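Putative cytosine/guanine deaminase (Unidentified, PDB 2PAJ) catalyses the zinc-dependent hydrolytic deamination of 2-amino-4-hydroxypteridines, such as isoxanthopterin, to 2,4-dihydroxypteridines with release of ammonium. Local coordinates at residues A[140-143]-A[144-147]; A[349-352]-A[353-357]. All coordinates share one frame; numbering follows the deposited sequence.

Contact 1 (A[140-143]-A[144-147]); sequences VYYP and GMPF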
loop_
_atom_site.group_PDB
_atom_site.type_symbol
_atom_site.label_atom_id
_atom_site.label_comp_id
_atom_site.label_asym_id
_atom_site.label_seq_id
_atom_site.Cartn_x
_atom_site.Cartn_y
_atom_site.Cartn_z
ATOM N N VAL A 140 -13.758 -8.917 -3.132
ATOM C CA VAL A 140 -14.472 -10.168 -3.006
ATOM C C VAL A 140 -15.627 -9.876 -2.031
ATOM O O VAL A 140 -15.459 -9.785 -0.809
ATOM C CB VAL A 140 -13.564 -11.332 -2.514
ATOM C CG1 VAL A 140 -12.128 -11.061 -2.927
ATOM C CG2 VAL A 140 -13.692 -11.551 -1.031
ATOM N N TYR A 141 -16.796 -9.659 -2.630
ATOM C CA TYR A 141 -18.041 -9.370 -1.933
ATOM C C TYR A 141 -19.138 -9.859 -2.876
ATOM O O TYR A 141 -19.004 -9.769 -4.100
ATOM C CB TYR A 141 -18.197 -7.868 -1.718
ATOM C CG TYR A 141 -17.167 -7.262 -0.789
ATOM C CD1 TYR A 141 -17.149 -7.588 0.570
ATOM C CD2 TYR A 141 -16.205 -6.361 -1.272
ATOM C CE1 TYR A 141 -16.212 -7.044 1.419
ATOM C CE2 TYR A 141 -15.252 -5.805 -0.426
ATOM C CZ TYR A 141 -15.265 -6.158 0.915
ATOM O OH TYR A 141 -14.315 -5.661 1.758
ATOM N N TYR A 142 -20.217 -10.389 -2.312
ATOM C CA TYR A 142 -21.335 -10.888 -3.107
ATOM C C TYR A 142 -22.463 -11.253 -2.167
ATOM O O TYR A 142 -22.222 -11.661 -1.033
ATOM C CB TYR A 142 -20.912 -12.113 -3.916
ATOM C CG TYR A 142 -20.392 -13.262 -3.075
ATOM C CD1 TYR A 142 -21.252 -14.273 -2.630
ATOM C CD2 TYR A 142 -19.027 -13.369 -2.774
ATOM C CE1 TYR A 142 -20.770 -15.367 -1.921
ATOM C CE2 TYR A 142 -18.532 -14.455 -2.066
ATOM C CZ TYR A 142 -19.407 -15.456 -1.646
ATOM O OH TYR A 142 -18.918 -16.561 -0.987
ATOM N N PRO A 143 -23.714 -11.095 -2.623
ATOM C CA PRO A 143 -24.872 -11.413 -1.791
ATOM C C PRO A 143 -24.756 -12.763 -1.089
ATOM O O PRO A 143 -24.486 -13.783 -1.721
ATOM C CB PRO A 143 -26.018 -11.365 -2.789
ATOM C CG PRO A 143 -25.582 -10.281 -3.727
ATOM C CD PRO A 143 -24.135 -10.626 -3.958
ATOM N N GLY A 144 -24.940 -12.758 0.226
ATOM C CA GLY A 144 -24.887 -13.995 0.982
ATOM C C GLY A 144 -23.523 -14.581 1.292
ATOM O O GLY A 144 -23.435 -15.723 1.747
ATOM N N MET A 145 -22.455 -13.827 1.051
ATOM C CA MET A 145 -21.117 -14.322 1.347
ATOM C C MET A 145 -21.108 -14.836 2.792
ATOM O O MET A 145 -21.502 -14.126 3.718
ATOM C CB MET A 145 -20.099 -13.198 1.158
ATOM C CG MET A 145 -18.652 -13.580 1.478
ATOM S SD MET A 145 -17.472 -12.336 0.856
ATOM C CE MET A 145 -18.181 -10.836 1.500
ATOM N N PRO A 146 -20.666 -16.089 2.995
ATOM C CA PRO A 146 -20.598 -16.738 4.309
ATOM C C PRO A 146 -19.531 -16.208 5.252
ATOM O O PRO A 146 -19.548 -16.517 6.443
ATOM C CB PRO A 146 -20.362 -18.201 3.956
ATOM C CG PRO A 146 -19.520 -18.103 2.753
ATOM C CD PRO A 146 -20.220 -17.022 1.943
ATOM N N PHE A 147 -18.594 -15.422 4.737
ATOM C CA PHE A 147 -17.548 -14.882 5.601
ATOM C C PHE A 147 -17.373 -13.376 5.434
ATOM O O PHE A 147 -17.737 -12.798 4.406
ATOM C CB PHE A 147 -16.227 -15.605 5.337
ATOM C CG PHE A 147 -15.748 -15.474 3.936
ATOM C CD1 PHE A 147 -14.916 -14.428 3.572
ATOM C CD2 PHE A 147 -16.151 -16.379 2.973
ATOM C CE1 PHE A 147 -14.488 -14.281 2.269
ATOM C CE2 PHE A 147 -15.738 -16.251 1.666
ATOM C CZ PHE A 147 -14.897 -15.194 1.306
#
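Met145 lies across the aromatic ring of Tyr142, three residues back along the same loop. Its CB sits almost over the centre of the ring, 3.7 Å from the Tyr142 centroid and 13° off the ring normal, a CH-pi contact. The side chain leaves with CG anti to the backbone N (chi1 178°) and runs on extended, passing above Tyr142 CE2 at 3.7 Å from CG. SD therefore meets the same ring obliquely, a Met-aromatic contact 4.5 Å from the centroid. Only at chi3 does the chain bend, carrying CE to 3.5 Å from Tyr141 CD1. Meanwhile CG is also overlaid on the face of the Phe147 ring, so the two aromatic rings border Met145 from different directions. Pro146 extends the patch, with CD 4.0 Å from Tyr142 CZ, and Val140 CG2 lies 4.3 Å from Met145 SD.

What brings these groups together is a type II beta turn from Tyr142 to Met145, closed by Met145 N donating to Tyr142 O at 3.0 Å. Gly144, with positive phi (78°), fills the third position, where this turn favours glycine. The loop joins strand 131-136 of the TIM barrel to helix 149-159, and its 140-147 part is held where Val140 O accepts from Ser149 OG. The Tyr141 side chain starts away from the turn, yet its ring still meets Met145 CE; its OH is bonded to Ser150 OG and its ring makes a cation-pi contact with Arg168.

Apart from the turn bond, the contact is made of methylene, thioether and aromatic groups, so it is probably held mainly by dispersion, with partial shielding from solvent, while the backbone bond fixes the chain reversal that sets Met145 against Tyr142.

Contact 2 (A[349-352]-A[353-357]); sequences EVHM and TWLAQ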
loop_
_atom_site.group_PDB
_atom_site.type_symbol
_atom_site.label_atom_id
_atom_site.label_comp_id
_atom_site.label_asym_id
_atom_site.label_seq_id
_atom_site.Cartn_x
_atom_site.Cartn_y
_atom_site.Cartn_z
ATOM N N GLU A 349 9.013 -3.418 -6.272
ATOM C CA GLU A 349 8.257 -2.345 -6.910
ATOM C C GLU A 349 9.022 -1.045 -7.006
ATOM O O GLU A 349 9.046 -0.393 -8.047
ATOM C CB GLU A 349 6.941 -2.112 -6.157
ATOM C CG GLU A 349 5.770 -2.919 -6.699
ATOM C CD GLU A 349 5.353 -2.463 -8.091
ATOM O OE1 GLU A 349 5.254 -1.238 -8.314
ATOM O OE2 GLU A 349 5.105 -3.316 -8.961
ATOM N N VAL A 350 9.644 -0.670 -5.905
ATOM C CA VAL A 350 10.424 0.552 -5.846
ATOM C C VAL A 350 11.639 0.454 -6.782
ATOM O O VAL A 350 12.052 1.434 -7.404
ATOM C CB VAL A 350 10.832 0.808 -4.377
ATOM C CG1 VAL A 350 12.130 1.562 -4.280
ATOM C CG2 VAL A 350 9.718 1.575 -3.691
ATOM N N HIS A 351 12.187 -0.749 -6.904
ATOM C CA HIS A 351 13.330 -0.984 -7.766
ATOM C C HIS A 351 12.953 -0.782 -9.228
ATOM O O HIS A 351 13.698 -0.184 -10.006
ATOM C CB HIS A 351 13.830 -2.403 -7.571
ATOM C CG HIS A 351 15.114 -2.689 -8.278
ATOM N ND1 HIS A 351 15.414 -3.924 -8.803
ATOM C CD2 HIS A 351 16.197 -1.911 -8.504
ATOM C CE1 HIS A 351 16.627 -3.900 -9.320
ATOM N NE2 HIS A 351 17.125 -2.690 -9.152
ATOM N N MET A 352 11.792 -1.305 -9.594
ATOM C CA MET A 352 11.290 -1.198 -10.952
ATOM C C MET A 352 10.920 0.248 -11.273
ATOM O O MET A 352 11.098 0.713 -12.400
ATOM C CB MET A 352 10.066 -2.107 -11.119
ATOM C CG MET A 352 9.479 -2.150 -12.531
ATOM S SD MET A 352 10.507 -2.974 -13.757
ATOM C CE MET A 352 11.136 -1.585 -14.669
ATOM N N THR A 353 10.403 0.953 -10.271
ATOM C CA THR A 353 10.004 2.343 -10.422
ATOM C C THR A 353 11.220 3.194 -10.749
ATOM O O THR A 353 11.205 3.990 -11.688
ATOM C CB THR A 353 9.380 2.862 -9.130
ATOM O OG1 THR A 353 8.390 1.940 -8.681
ATOM C CG2 THR A 353 8.728 4.209 -9.356
ATOM N N TRP A 354 12.274 3.021 -9.962
ATOM C CA TRP A 354 13.500 3.768 -10.171
ATOM C C TRP A 354 14.133 3.484 -11.530
ATOM O O TRP A 354 14.514 4.409 -12.244
ATOM C CB TRP A 354 14.500 3.450 -9.064
ATOM C CG TRP A 354 15.801 4.183 -9.192
ATOM C CD1 TRP A 354 16.002 5.541 -9.154
ATOM C CD2 TRP A 354 17.088 3.591 -9.364
ATOM N NE1 TRP A 354 17.338 5.822 -9.292
ATOM C CE2 TRP A 354 18.029 4.649 -9.423
ATOM C CE3 TRP A 354 17.538 2.271 -9.480
ATOM C CZ2 TRP A 354 19.401 4.428 -9.582
ATOM C CZ3 TRP A 354 18.892 2.048 -9.643
ATOM C CH2 TRP A 354 19.817 3.130 -9.694
ATOM N N LEU A 355 14.247 2.206 -11.887
ATOM C CA LEU A 355 14.843 1.832 -13.169
ATOM C C LEU A 355 14.100 2.435 -14.339
ATOM O O LEU A 355 14.712 2.945 -15.273
ATOM C CB LEU A 355 14.893 0.314 -13.329
ATOM C CG LEU A 355 15.937 -0.432 -12.487
ATOM C CD1 LEU A 355 15.895 -1.913 -12.811
ATOM C CD2 LEU A 355 17.320 0.117 -12.773
ATOM N N ALA A 356 12.775 2.371 -14.291
ATOM C CA ALA A 356 11.947 2.925 -15.350
ATOM C C ALA A 356 12.115 4.441 -15.431
ATOM O O ALA A 356 12.019 5.025 -16.511
ATOM C CB ALA A 356 10.512 2.576 -15.105
ATOM N N GLN A 357 12.367 5.083 -14.293
ATOM C CA GLN A 357 12.563 6.530 -14.269
ATOM C C GLN A 357 13.971 6.907 -14.761
ATOM O O GLN A 357 14.227 8.060 -15.132
ATOM C CB GLN A 357 12.334 7.085 -12.855
ATOM C CG GLN A 357 10.911 6.884 -12.330
ATOM C CD GLN A 357 9.836 7.088 -13.404
ATOM O OE1 GLN A 357 9.810 8.114 -14.087
ATOM N NE2 GLN A 357 8.937 6.104 -13.547
#
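With OG1 beside its backbone N and anti to the carbonyl carbon (chi1 -49°), Thr353 turns its hydroxyl back along helix 346-359 toward Glu349 O. This is the familiar alpha-helical arrangement in which a threonine side chain bonds to the carbonyl one turn earlier. Glu349 O takes two donors, Thr353 N at 2.9 Å and Thr353 OG1 at 2.5 Å, a short distance that is imprecise at this resolution; they reach it from opposite faces of its carbonyl plane. The hydroxyl stands above that plane rather than on a lone pair. The i to i+4 pattern continues through Val350 O to Trp354 N, His351 O to Leu355 N and Met352 O to Ala356 N.

Thr353 faces inward, packing on Trp389 of helix 383-398 and Pro308, while the Glu349 side chain approaches the metal site, about 7 Å from that of the zinc ligand Asp336. Glu349 OE2 accepts a weak bond from Gln309 N. His351 NE2 makes a weak bond to Ala436 O; Met352, which also touches Pro308, brings CE 4.2 Å from Ala356 CB. In a CH-pi contact, Leu355 CD1 stands over one face of the His351 imidazole, displaced toward its rim, 4.2 Å from the centroid.

Contact 1 comes first along the chain and is complete well before contact 2 begins. Their centres are 37 Å apart, on opposite sides of the chain's centre, and their nearest atoms remain about 20 Å from each other. Both belong to the amidohydrolase TIM-barrel region: 140-147 is a loop following barrel strand 131-136, whereas 349-357 is part of helix 346-359, which follows strand 331-333 after the short helix 337-340. The zinc lies between the two, about 12 Å from the Val140 side chain and about 10 Å from that of Glu349. The contacts thus sit, without touching, on elements that flank the zinc site from distant parts of the barrel.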